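Local atomic coordinates of Ufm1-specific protease (Caenorhabditis elegans, PDB entry 5EJJ), a protein that acts as a thiol protease that cleaves the peptide bond after the C-terminal glycine of ufm-1, a ubiquitin-like modifier, on its target proteins. Residues F516-P521 with S544-D549; E475-L480 with G512-L517; T163-N166 with L171-R174; A127-R132 with K184-F189. All blocks are in the same frame, centred on the assembly; numbering follows the deposited sequence.

Interaction 1: residues F516-P521 with S544-D549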
loop_
_atom_site.group_PDB
_atom_site.type_symbol
_atom_site.label_atom_id
_atom_site.label_comp_id
_atom_site.label_asym_id
_atom_site.label_seq_id
_atom_site.Cartn_x
_atom_site.Cartn_y
_atom_site.Cartn_z
ATOM N N PHE A 516 2.681 3.065 25.975
ATOM C CA PHE A 516 1.499 3.108 25.116
ATOM C C PHE A 516 1.637 4.147 24.007
ATOM O O PHE A 516 1.983 5.304 24.274
ATOM C CB PHE A 516 0.257 3.432 25.945
ATOM C CG PHE A 516 -0.147 2.343 26.893
ATOM C CD1 PHE A 516 -1.051 1.367 26.506
ATOM C CD2 PHE A 516 0.362 2.301 28.173
ATOM C CE1 PHE A 516 -1.433 0.363 27.378
ATOM C CE2 PHE A 516 -0.017 1.303 29.048
ATOM C CZ PHE A 516 -0.912 0.330 28.648
ATOM N N LEU A 517 1.357 3.737 22.768
ATOM C CA LEU A 517 1.410 4.658 21.628
ATOM C C LEU A 517 0.085 5.402 21.462
ATOM O O LEU A 517 -0.930 4.823 21.075
ATOM C CB LEU A 517 1.809 3.936 20.337
ATOM C CG LEU A 517 1.929 4.819 19.084
ATOM C CD1 LEU A 517 2.697 6.106 19.343
ATOM C CD2 LEU A 517 2.582 4.047 17.960
ATOM N N VAL A 518 0.108 6.698 21.759
ATOM C CA VAL A 518 -1.121 7.472 21.847
ATOM C C VAL A 518 -1.228 8.577 20.812
ATOM O O VAL A 518 -0.350 9.436 20.693
ATOM C CB VAL A 518 -1.297 8.097 23.240
ATOM C CG1 VAL A 518 -2.640 8.809 23.319
ATOM C CG2 VAL A 518 -1.174 7.029 24.319
ATOM N N LEU A 519 -2.327 8.531 20.071
ATOM C CA LEU A 519 -2.694 9.586 19.152
ATOM C C LEU A 519 -3.800 10.410 19.825
ATOM O O LEU A 519 -4.910 9.913 20.070
ATOM C CB LEU A 519 -3.147 8.986 17.818
ATOM C CG LEU A 519 -3.409 9.937 16.650
ATOM C CD1 LEU A 519 -2.142 10.642 16.205
ATOM C CD2 LEU A 519 -4.043 9.190 15.495
ATOM N N ASP A 520 -3.464 11.666 20.128
ATOM C CA ASP A 520 -4.285 12.572 20.940
ATOM C C ASP A 520 -5.213 13.429 20.088
ATOM O O ASP A 520 -4.758 14.308 19.365
ATOM C CB ASP A 520 -3.368 13.481 21.772
ATOM C CG ASP A 520 -4.121 14.307 22.801
ATOM O OD1 ASP A 520 -5.048 15.053 22.415
ATOM O OD2 ASP A 520 -3.775 14.214 24.003
ATOM N N PRO A 521 -6.526 13.193 20.207
ATOM C CA PRO A 521 -7.552 13.806 19.351
ATOM C C PRO A 521 -7.702 15.301 19.538
ATOM O O PRO A 521 -8.415 15.927 18.754
ATOM C CB PRO A 521 -8.843 13.104 19.789
ATOM C CG PRO A 521 -8.386 11.842 20.461
ATOM C CD PRO A 521 -7.100 12.207 21.135
ATOM N N SER A 544 2.081 5.551 33.556
ATOM C CA SER A 544 1.705 6.686 34.402
ATOM C C SER A 544 1.048 7.822 33.599
ATOM O O SER A 544 1.191 9.000 33.939
ATOM C CB SER A 544 2.953 7.233 35.106
ATOM O OG SER A 544 3.813 7.895 34.185
ATOM N N PHE A 545 0.341 7.459 32.532
ATOM C CA PHE A 545 -0.361 8.415 31.678
ATOM C C PHE A 545 -1.853 8.309 31.972
ATOM O O PHE A 545 -2.595 9.282 31.845
ATOM C CB PHE A 545 -0.061 8.101 30.210
ATOM C CG PHE A 545 -0.748 9.001 29.212
ATOM C CD1 PHE A 545 -0.282 10.290 28.970
ATOM C CD2 PHE A 545 -1.821 8.532 28.458
ATOM C CE1 PHE A 545 -0.895 11.113 28.012
ATOM C CE2 PHE A 545 -2.438 9.348 27.502
ATOM C CZ PHE A 545 -1.971 10.642 27.280
ATOM N N TRP A 546 -2.284 7.125 32.390
ATOM C CA TRP A 546 -3.680 6.909 32.746
ATOM C C TRP A 546 -3.966 7.238 34.225
ATOM O O TRP A 546 -3.267 6.748 35.121
ATOM C CB TRP A 546 -4.079 5.463 32.443
ATOM C CG TRP A 546 -3.641 4.962 31.089
ATOM C CD1 TRP A 546 -2.848 3.880 30.833
ATOM C CD2 TRP A 546 -3.974 5.522 29.811
ATOM N NE1 TRP A 546 -2.673 3.729 29.482
ATOM C CE2 TRP A 546 -3.350 4.729 28.832
ATOM C CE3 TRP A 546 -4.743 6.615 29.400
ATOM C CZ2 TRP A 546 -3.471 4.994 27.474
ATOM C CZ3 TRP A 546 -4.860 6.874 28.055
ATOM C CH2 TRP A 546 -4.230 6.071 27.109
ATOM N N SER A 547 -4.993 8.059 34.474
ATOM C CA SER A 547 -5.374 8.452 35.839
ATOM C C SER A 547 -5.786 7.241 36.691
ATOM O O SER A 547 -6.717 6.508 36.346
ATOM C CB SER A 547 -6.498 9.503 35.808
ATOM O OG SER A 547 -6.753 10.061 37.093
ATOM N N LYS A 548 -5.089 7.053 37.811
ATOM C CA LYS A 548 -5.253 5.866 38.643
ATOM C C LYS A 548 -6.524 5.927 39.481
ATOM O O LYS A 548 -7.011 4.903 39.971
ATOM C CB LYS A 548 -4.041 5.703 39.570
ATOM C CG LYS A 548 -2.734 6.233 38.991
ATOM C CD LYS A 548 -2.121 7.300 39.893
ATOM C CE LYS A 548 -3.090 8.457 40.161
ATOM N NZ LYS A 548 -3.464 9.212 38.924
ATOM N N ASP A 549 -7.057 7.134 39.648
ATOM C CA ASP A 549 -8.221 7.350 40.501
ATOM C C ASP A 549 -9.503 6.919 39.787
ATOM O O ASP A 549 -10.497 6.569 40.422
ATOM C CB ASP A 549 -8.305 8.829 40.908
ATOM C CG ASP A 549 -6.925 9.471 41.110
ATOM O OD1 ASP A 549 -6.004 8.785 41.612
ATOM O OD2 ASP A 549 -6.759 10.667 40.765
#

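Interaction 2: residues E475-L480 with G512-L517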
loop_
_atom_site.group_PDB
_atom_site.type_symbol
_atom_site.label_atom_id
_atom_site.label_comp_id
_atom_site.label_asym_id
_atom_site.label_seq_id
_atom_site.Cartn_x
_atom_site.Cartn_y
_atom_site.Cartn_z
ATOM N N GLU A 475 -2.368 -4.257 33.572
ATOM C CA GLU A 475 -2.641 -5.684 33.772
ATOM C C GLU A 475 -3.516 -6.271 32.663
ATOM O O GLU A 475 -3.947 -7.432 32.730
ATOM C CB GLU A 475 -3.347 -5.920 35.104
ATOM C CG GLU A 475 -2.746 -5.226 36.294
ATOM C CD GLU A 475 -3.471 -5.596 37.574
ATOM O OE1 GLU A 475 -3.727 -4.685 38.399
ATOM O OE2 GLU A 475 -3.792 -6.797 37.748
ATOM N N ARG A 476 -3.800 -5.455 31.657
ATOM C CA ARG A 476 -4.659 -5.866 30.572
ATOM C C ARG A 476 -3.918 -5.690 29.243
ATOM O O ARG A 476 -4.466 -5.956 28.168
ATOM C CB ARG A 476 -5.958 -5.057 30.621
ATOM C CG ARG A 476 -7.212 -5.912 30.603
ATOM C CD ARG A 476 -7.945 -5.991 31.938
ATOM N NE ARG A 476 -8.923 -7.076 31.876
ATOM C CZ ARG A 476 -10.094 -7.006 31.241
ATOM N NH1 ARG A 476 -10.455 -5.887 30.627
ATOM N NH2 ARG A 476 -10.912 -8.055 31.221
ATOM N N VAL A 477 -2.657 -5.263 29.336
ATOM C CA VAL A 477 -1.818 -5.001 28.162
ATOM C C VAL A 477 -1.568 -6.261 27.338
ATOM O O VAL A 477 -1.277 -6.182 26.153
ATOM C CB VAL A 477 -0.457 -4.375 28.564
ATOM C CG1 VAL A 477 0.580 -5.456 28.807
ATOM C CG2 VAL A 477 0.027 -3.409 27.508
ATOM N N ARG A 478 -1.694 -7.419 27.978
ATOM C CA ARG A 478 -1.557 -8.709 27.315
ATOM C C ARG A 478 -2.610 -8.876 26.209
ATOM O O ARG A 478 -2.265 -9.108 25.052
ATOM C CB ARG A 478 -1.676 -9.835 28.357
ATOM C CG ARG A 478 -0.562 -10.897 28.307
ATOM C CD ARG A 478 -0.350 -11.606 29.659
ATOM N NE ARG A 478 0.237 -10.720 30.668
ATOM C CZ ARG A 478 1.537 -10.443 30.760
ATOM N NH1 ARG A 478 2.390 -10.986 29.901
ATOM N NH2 ARG A 478 1.983 -9.621 31.705
ATOM N N GLU A 479 -3.886 -8.745 26.570
ATOM C CA GLU A 479 -5.001 -8.869 25.621
ATOM C C GLU A 479 -5.148 -7.656 24.683
ATOM O O GLU A 479 -5.826 -7.733 23.648
ATOM C CB GLU A 479 -6.307 -9.116 26.378
ATOM C CG GLU A 479 -6.476 -8.227 27.609
ATOM C CD GLU A 479 -7.418 -8.817 28.657
ATOM O OE1 GLU A 479 -8.577 -9.153 28.304
ATOM O OE2 GLU A 479 -6.993 -8.943 29.836
ATOM N N LEU A 480 -4.513 -6.544 25.061
ATOM C CA LEU A 480 -4.424 -5.351 24.216
ATOM C C LEU A 480 -3.351 -5.505 23.124
ATOM O O LEU A 480 -3.524 -5.027 21.994
ATOM C CB LEU A 480 -4.149 -4.105 25.067
ATOM C CG LEU A 480 -4.384 -2.750 24.386
ATOM C CD1 LEU A 480 -5.860 -2.553 24.059
ATOM C CD2 LEU A 480 -3.861 -1.585 25.216
ATOM N N GLY A 512 8.399 -6.000 33.052
ATOM C CA GLY A 512 6.984 -5.690 33.131
ATOM C C GLY A 512 6.670 -4.256 32.743
ATOM O O GLY A 512 5.495 -3.900 32.608
ATOM N N GLU A 513 7.710 -3.434 32.575
ATOM C CA GLU A 513 7.533 -2.032 32.191
ATOM C C GLU A 513 6.702 -1.953 30.912
ATOM O O GLU A 513 6.890 -2.754 29.995
ATOM C CB GLU A 513 8.881 -1.328 31.998
ATOM C CG GLU A 513 8.754 0.180 31.758
ATOM C CD GLU A 513 10.058 0.838 31.306
ATOM O OE1 GLU A 513 10.047 2.051 30.978
ATOM O OE2 GLU A 513 11.096 0.144 31.279
ATOM N N THR A 514 5.771 -1.004 30.859
ATOM C CA THR A 514 4.822 -0.920 29.749
ATOM C C THR A 514 4.626 0.513 29.255
ATOM O O THR A 514 4.411 1.425 30.050
ATOM C CB THR A 514 3.444 -1.487 30.152
ATOM O OG1 THR A 514 3.042 -0.912 31.403
ATOM C CG2 THR A 514 3.499 -3.011 30.290
ATOM N N LYS A 515 4.705 0.705 27.942
ATOM C CA LYS A 515 4.410 2.006 27.345
ATOM C C LYS A 515 3.264 1.918 26.321
ATOM O O LYS A 515 2.913 0.829 25.862
ATOM C CB LYS A 515 5.664 2.639 26.725
ATOM C CG LYS A 515 6.831 2.784 27.694
ATOM C CD LYS A 515 7.850 3.818 27.211
ATOM C CE LYS A 515 7.226 5.215 27.115
ATOM N NZ LYS A 515 8.228 6.304 26.855
ATOM N N PHE A 516 2.681 3.065 25.975
ATOM C CA PHE A 516 1.499 3.108 25.116
ATOM C C PHE A 516 1.637 4.147 24.007
ATOM O O PHE A 516 1.983 5.304 24.274
ATOM C CB PHE A 516 0.257 3.432 25.945
ATOM C CG PHE A 516 -0.147 2.343 26.893
ATOM C CD1 PHE A 516 -1.051 1.367 26.506
ATOM C CD2 PHE A 516 0.362 2.301 28.173
ATOM C CE1 PHE A 516 -1.433 0.363 27.378
ATOM C CE2 PHE A 516 -0.017 1.303 29.048
ATOM C CZ PHE A 516 -0.912 0.330 28.648
ATOM N N LEU A 517 1.357 3.737 22.768
ATOM C CA LEU A 517 1.410 4.658 21.628
ATOM C C LEU A 517 0.085 5.402 21.462
ATOM O O LEU A 517 -0.930 4.823 21.075
ATOM C CB LEU A 517 1.809 3.936 20.337
ATOM C CG LEU A 517 1.929 4.819 19.084
ATOM C CD1 LEU A 517 2.697 6.106 19.343
ATOM C CD2 LEU A 517 2.582 4.047 17.960
#

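Interaction 3: residues T163-N166 with L171-R174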
loop_
_atom_site.group_PDB
_atom_site.type_symbol
_atom_site.label_atom_id
_atom_site.label_comp_id
_atom_site.label_asym_id
_atom_site.label_seq_id
_atom_site.Cartn_x
_atom_site.Cartn_y
_atom_site.Cartn_z
ATOM N N THR A 163 6.946 14.401 -23.137
ATOM C CA THR A 163 7.736 15.296 -22.312
ATOM C C THR A 163 6.996 15.488 -21.001
ATOM O O THR A 163 5.766 15.615 -20.981
ATOM C CB THR A 163 7.884 16.650 -23.007
ATOM O OG1 THR A 163 8.701 16.483 -24.168
ATOM C CG2 THR A 163 8.509 17.705 -22.085
ATOM N N TYR A 164 7.724 15.475 -19.896
ATOM C CA TYR A 164 7.072 15.629 -18.606
ATOM C C TYR A 164 7.623 16.875 -17.947
ATOM O O TYR A 164 8.836 17.108 -17.930
ATOM C CB TYR A 164 7.271 14.391 -17.713
ATOM C CG TYR A 164 6.878 13.077 -18.365
ATOM C CD1 TYR A 164 7.783 12.383 -19.168
ATOM C CD2 TYR A 164 5.598 12.531 -18.178
ATOM C CE1 TYR A 164 7.435 11.202 -19.766
ATOM C CE2 TYR A 164 5.237 11.345 -18.778
ATOM C CZ TYR A 164 6.166 10.689 -19.567
ATOM O OH TYR A 164 5.828 9.503 -20.154
ATOM N N LEU A 165 6.725 17.667 -17.386
ATOM C CA LEU A 165 7.091 18.988 -16.953
ATOM C C LEU A 165 6.504 19.311 -15.587
ATOM O O LEU A 165 5.310 19.116 -15.365
ATOM C CB LEU A 165 6.571 19.974 -17.983
ATOM C CG LEU A 165 7.170 21.363 -17.863
ATOM C CD1 LEU A 165 8.553 21.379 -18.566
ATOM C CD2 LEU A 165 6.169 22.401 -18.397
ATOM N N ASN A 166 7.346 19.783 -14.667
ATOM C CA ASN A 166 6.873 20.316 -13.390
ATOM C C ASN A 166 7.225 21.787 -13.367
ATOM O O ASN A 166 8.403 22.145 -13.450
ATOM C CB ASN A 166 7.526 19.613 -12.193
ATOM C CG ASN A 166 7.096 20.219 -10.841
ATOM O OD1 ASN A 166 7.517 21.313 -10.480
ATOM N ND2 ASN A 166 6.263 19.505 -10.099
ATOM N N LEU A 171 11.249 21.666 -13.688
ATOM C CA LEU A 171 11.756 20.340 -13.965
ATOM C C LEU A 171 11.213 19.870 -15.301
ATOM O O LEU A 171 10.010 19.999 -15.584
ATOM C CB LEU A 171 11.299 19.398 -12.858
ATOM C CG LEU A 171 11.904 19.759 -11.510
ATOM C CD1 LEU A 171 11.466 18.783 -10.443
ATOM C CD2 LEU A 171 13.405 19.756 -11.689
ATOM N N VAL A 172 12.096 19.324 -16.124
ATOM C CA VAL A 172 11.654 18.772 -17.383
ATOM C C VAL A 172 12.309 17.410 -17.644
ATOM O O VAL A 172 13.537 17.275 -17.625
ATOM C CB VAL A 172 11.829 19.795 -18.565
ATOM C CG1 VAL A 172 13.238 20.322 -18.630
ATOM C CG2 VAL A 172 11.471 19.180 -19.895
ATOM N N ILE A 173 11.478 16.390 -17.843
ATOM C CA ILE A 173 11.969 15.112 -18.354
ATOM C C ILE A 173 11.537 14.936 -19.808
ATOM O O ILE A 173 10.364 15.111 -20.156
ATOM C CB ILE A 173 11.507 13.919 -17.496
ATOM C CG1 ILE A 173 11.887 14.146 -16.038
ATOM C CG2 ILE A 173 12.146 12.609 -17.989
ATOM C CD1 ILE A 173 11.013 13.386 -15.101
ATOM N N ARG A 174 12.500 14.581 -20.648
ATOM C CA ARG A 174 12.323 14.632 -22.086
ATOM C C ARG A 174 13.481 13.847 -22.628
ATOM O O ARG A 174 14.479 13.708 -21.945
ATOM C CB ARG A 174 12.438 16.075 -22.548
ATOM C CG ARG A 174 11.717 16.440 -23.857
ATOM C CD ARG A 174 12.199 17.803 -24.395
ATOM N NE ARG A 174 13.667 17.833 -24.331
ATOM C CZ ARG A 174 14.385 18.470 -23.403
ATOM N NH1 ARG A 174 13.788 19.182 -22.441
ATOM N NH2 ARG A 174 15.713 18.396 -23.448
#

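Interaction 4: residues A127-R132 with K184-F189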
loop_
_atom_site.group_PDB
_atom_site.type_symbol
_atom_site.label_atom_id
_atom_site.label_comp_id
_atom_site.label_asym_id
_atom_site.label_seq_id
_atom_site.Cartn_x
_atom_site.Cartn_y
_atom_site.Cartn_z
ATOM N N ALA A 127 11.778 8.286 -4.560
ATOM C CA ALA A 127 10.517 9.008 -4.659
ATOM C C ALA A 127 9.685 8.419 -5.806
ATOM O O ALA A 127 10.207 7.669 -6.631
ATOM C CB ALA A 127 10.779 10.486 -4.883
ATOM N N SER A 128 8.395 8.737 -5.842
ATOM C CA SER A 128 7.541 8.368 -6.965
ATOM C C SER A 128 7.241 9.573 -7.841
ATOM O O SER A 128 6.596 10.501 -7.371
ATOM C CB SER A 128 6.210 7.818 -6.464
ATOM O OG SER A 128 6.366 6.512 -5.958
ATOM N N CYS A 129 7.686 9.563 -9.101
ATOM C CA CYS A 129 7.213 10.539 -10.096
ATOM C C CYS A 129 5.890 10.089 -10.683
ATOM O O CYS A 129 5.727 8.914 -10.961
ATOM C CB CYS A 129 8.196 10.654 -11.240
ATOM S SG CYS A 129 9.835 11.048 -10.708
ATOM N N VAL A 130 4.959 11.008 -10.910
ATOM C CA VAL A 130 3.658 10.610 -11.433
ATOM C C VAL A 130 3.074 11.630 -12.430
ATOM O O VAL A 130 3.344 12.814 -12.340
ATOM C CB VAL A 130 2.689 10.377 -10.265
ATOM C CG1 VAL A 130 2.563 11.623 -9.464
ATOM C CG2 VAL A 130 1.335 9.941 -10.747
ATOM N N SER A 131 2.295 11.165 -13.399
ATOM C CA SER A 131 1.586 12.059 -14.310
ATOM C C SER A 131 0.312 11.391 -14.811
ATOM O O SER A 131 0.226 10.170 -14.804
ATOM C CB SER A 131 2.482 12.478 -15.476
ATOM O OG SER A 131 2.852 11.364 -16.264
ATOM N N ARG A 132 -0.693 12.188 -15.187
ATOM C CA ARG A 132 -1.875 11.664 -15.871
ATOM C C ARG A 132 -1.560 11.602 -17.338
ATOM O O ARG A 132 -0.946 12.515 -17.911
ATOM C CB ARG A 132 -3.064 12.576 -15.720
ATOM C CG ARG A 132 -3.916 12.276 -14.573
ATOM C CD ARG A 132 -5.343 12.729 -14.834
ATOM N NE ARG A 132 -6.246 11.639 -14.481
ATOM C CZ ARG A 132 -7.547 11.644 -14.713
ATOM N NH1 ARG A 132 -8.092 12.715 -15.299
ATOM N NH2 ARG A 132 -8.289 10.581 -14.366
ATOM N N LYS A 184 22.398 13.827 -11.159
ATOM C CA LYS A 184 21.762 14.128 -9.867
ATOM C C LYS A 184 20.470 14.955 -9.986
ATOM O O LYS A 184 20.118 15.718 -9.072
ATOM C CB LYS A 184 22.755 14.844 -8.947
ATOM C CG LYS A 184 24.173 14.306 -9.071
ATOM C CD LYS A 184 24.650 13.611 -7.813
ATOM C CE LYS A 184 25.806 12.655 -8.131
ATOM N NZ LYS A 184 25.468 11.214 -7.839
ATOM N N TYR A 185 19.761 14.760 -11.099
ATOM C CA TYR A 185 18.740 15.696 -11.534
ATOM C C TYR A 185 17.626 15.966 -10.523
ATOM O O TYR A 185 17.117 17.076 -10.477
ATOM C CB TYR A 185 18.200 15.331 -12.925
ATOM C CG TYR A 185 17.275 16.382 -13.517
ATOM C CD1 TYR A 185 15.903 16.184 -13.554
ATOM C CD2 TYR A 185 17.767 17.572 -14.027
ATOM C CE1 TYR A 185 15.045 17.135 -14.080
ATOM C CE2 TYR A 185 16.912 18.534 -14.560
ATOM C CZ TYR A 185 15.546 18.311 -14.583
ATOM O OH TYR A 185 14.672 19.259 -15.101
ATOM N N LEU A 186 17.249 14.995 -9.698
ATOM C CA LEU A 186 16.224 15.293 -8.677
ATOM C C LEU A 186 16.643 15.005 -7.232
ATOM O O LEU A 186 15.767 14.916 -6.343
ATOM C CB LEU A 186 14.886 14.576 -8.934
ATOM C CG LEU A 186 14.036 14.733 -10.182
ATOM C CD1 LEU A 186 14.658 13.910 -11.273
ATOM C CD2 LEU A 186 12.648 14.222 -9.900
ATOM N N ASP A 187 17.955 14.882 -7.003
ATOM C CA ASP A 187 18.476 14.506 -5.695
ATOM C C ASP A 187 17.873 15.296 -4.549
ATOM O O ASP A 187 17.561 14.734 -3.497
ATOM C CB ASP A 187 19.979 14.613 -5.672
ATOM C CG ASP A 187 20.639 13.475 -6.389
ATOM O OD1 ASP A 187 19.922 12.762 -7.121
ATOM O OD2 ASP A 187 21.869 13.288 -6.234
ATOM N N LYS A 188 17.697 16.593 -4.761
ATOM C CA LYS A 188 16.999 17.437 -3.805
ATOM C C LYS A 188 15.683 16.801 -3.321
ATOM O O LYS A 188 15.326 16.924 -2.151
ATOM C CB LYS A 188 16.767 18.833 -4.413
ATOM C CG LYS A 188 15.629 19.619 -3.760
ATOM C CD LYS A 188 15.617 21.096 -4.172
ATOM C CE LYS A 188 15.336 21.305 -5.667
ATOM N NZ LYS A 188 14.560 22.576 -5.943
ATOM N N PHE A 189 14.980 16.093 -4.209
ATOM C CA PHE A 189 13.648 15.566 -3.885
ATOM C C PHE A 189 13.637 14.101 -3.513
ATOM O O PHE A 189 12.704 13.635 -2.866
ATOM C CB PHE A 189 12.700 15.684 -5.074
ATOM C CG PHE A 189 12.581 17.056 -5.632
ATOM C CD1 PHE A 189 13.424 17.470 -6.650
ATOM C CD2 PHE A 189 11.601 17.926 -5.162
ATOM C CE1 PHE A 189 13.308 18.736 -7.170
ATOM C CE2 PHE A 189 11.482 19.189 -5.681
ATOM C CZ PHE A 189 12.336 19.599 -6.690
#

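Interaction 1: residues F516-P521 with S544-D549
F516 and W546 meet as a T-shaped (edge-to-face) pair, and V518 CG2 rests against the six-membered end of the indole. The NE1 edge of W546 is directed at the F516 face: NE1 sits 3.5 Å above the ring plane, over its centre, and F516 CD2 and W546 NE1 are 3.6 Å apart. Planes inclined at 74° and ring centroids 4.8 Å apart confirm the edge-on approach, which is consistent with the indole N-H being directed into the pi cloud. In F516, CG stands anti to the carbonyl carbon (chi1 -68°), sending the ring toward the loop, and chi2 -92° turns its face to the indole. Strand 514-519 belongs to the antiparallel sheet of the C78 peptidase domain, of clan CA, and runs straight into D520, an active-site residue by similarity, whose OD1 bonds to ND1 of the probable catalytic H522. F516 lies on this strand, four residues before D520, and W546 packs on it from the loop. V518 contributes one methyl: CG2 reaches F545 CE2 at 4.1 Å and W546 CH2 at 4.2 Å, so a single branch wedges against both aromatic side chains of the 544-549 loop. Within that loop, F545 CD2 also lies over one face of the indole, offset toward its rim. A leucine in place of F516 would probably leave NE1 of W546 without its aromatic face and the indole freer to turn. V473 and I502 also touch W546.

Interaction 2: residues E475-L480 with G512-L517
Helix-on-sheet packing in the peptidase domain brings V477 and L480, from the start of helix 477-484, against T514 and F516 of strand 514-519. The two helix residues are three positions apart, so both lie on the flank of the helix that looks at the strand. V477 divides its two methyls between two partners: CG1 meets the methyl of T514, with V477 CG1 and T514 CG2 4.1 Å apart, while CG2 lies beside the far end of the phenyl ring, at 4.0 Å from F516 CZ and equally far from F516 CE1. The ring is reached from another direction by L480, whose CD2 lies in the ring plane at its edge, 3.8 Å from F516 CE1; the leucine and phenylalanine side chains cross at about a right angle. Having CG of L480 anti to the backbone N (chi1 -165°) carries this methyl out to the ring. Such contacts are those of an apolar layer between a helix and one face of an antiparallel beta sheet, here extended by V477 touching V505 on the adjacent strand 499-507. No hydrogen bond links the two segments, and all four touching residues are buried. T514 uses its methyl for the helix, CG2 lying beside the backbone N (chi1 to OG1 49°), and it also touches V474 and A543. R476 is the N-cap residue, and the bond from L480 N to R476 O, 3.2 Å long, closes the first turn.

Interaction 3: residues T163-N166 with L171-R174
Y164 and I173 face each other in a beta hairpin, joined by two backbone hydrogen bonds that make them a hydrogen-bonded antiparallel pair. Y164 N to I173 O is 2.7 Å with an N-H...O angle of 175°, and the return bond from I173 N to Y164 O is also 2.7 Å. N166 and L171 form the next such pair, with N166 N to L171 O at 2.8 Å and L171 N to N166 O at 2.9 Å. Between them lies the non-hydrogen-bonded pair L165 and V172. The axes of the two short segments come within 4.7 Å at an angle of 168°, close to exactly antiparallel.

The more enclosed side is the face that carries Y164, I173, N166 and L171. Helix 253-280 covers Y164 and I173 through S260 and Y257, and these two are buried, as is L171, whose CB approaches that of N166 to 3.8 Å. The opposite face is less covered: it holds L165 and V172, both partly exposed, with T163 beside them at the hairpin's end. L165 bends across the sheet, with CG anti to the backbone N (chi1 -165°), bringing CD1 to 3.6 Å from V172 CB. T163 lays its methyl near V172, CG2 to CG2 4.0 Å, and its side chain runs alongside that of R174. Substituting glycine for T163 would probably leave V172 and the R174 chain without this neighbour, opening a gap there. The backbone thus supplies the polar cohesion, while Y164, I173 and L171 make one face largely apolar and buried, and N166 at its end is satisfied through ND2 by E201 O of strand 199-205.

Interaction 4: residues A127-R132 with K184-F189
C129 and L186 point their side-chain ends at one another between strand 127-139 and the turn that leads into helix 187-190. The sulfur makes the approach from the strand and one leucine methyl from the turn, with C129 SG and L186 CD2 4.3 Å apart, a loose van der Waals contact. In both residues the gamma atom is anti to the carbonyl carbon (chi1 -55° in C129, -59° in L186), which lets the two ends converge. One strand repeat away, A127 is turned toward the same segment, but its CB meets backbone: A127 CB lies 4.2 Å from F189 O. The F189 ring does not take part, because although its CB heads for the strand, the ring swings away and forms an edge-to-face pair with H169. K188 lays its CG over the centre of one face of that ring, 4.1 Å above the plane.

Strand 127-139 lies in a five-stranded mixed sheet between strands 199-205 and 235-247, so the contact sets a short connecting turn on one sheet face. The C129 side chain also touches F202, F245 and A247, and L186 also touches L256 of helix 253-280. The approaching segment is shaped by a type I beta turn from K184 to D187, closed by D187 N to K184 O at 3.1 Å. A further backbone bond, F189 N to L186 O, ties L186 to the following weakly bonded helical turn. No hydrogen bond crosses between the segments; S128, neighbour to both touching strand residues, instead bonds through OG to P195 O.

Overall arrangement
From the N terminus, interaction 4 opens first: strand 127-139 is met again at 184-189, closing a loop of 51 residues. Interaction 3, a hairpin with only four residues between its segments, is nested inside that loop; both reach the same mixed sheet, and they touch where Y185 OH probably bonds V172 N, 2.8 Å away. Far along the chain, in the peptidase domain, interaction 2 closes 31 residues between helix 477-484 and strand 514-519. Interaction 1 starts on that strand, sharing F516 and L517, and closes at 544-549, so interaction 1 begins where interaction 2 ends. Interactions 2 and 3 lie on opposite sides of the chain's centre, their centres about 51 Å apart.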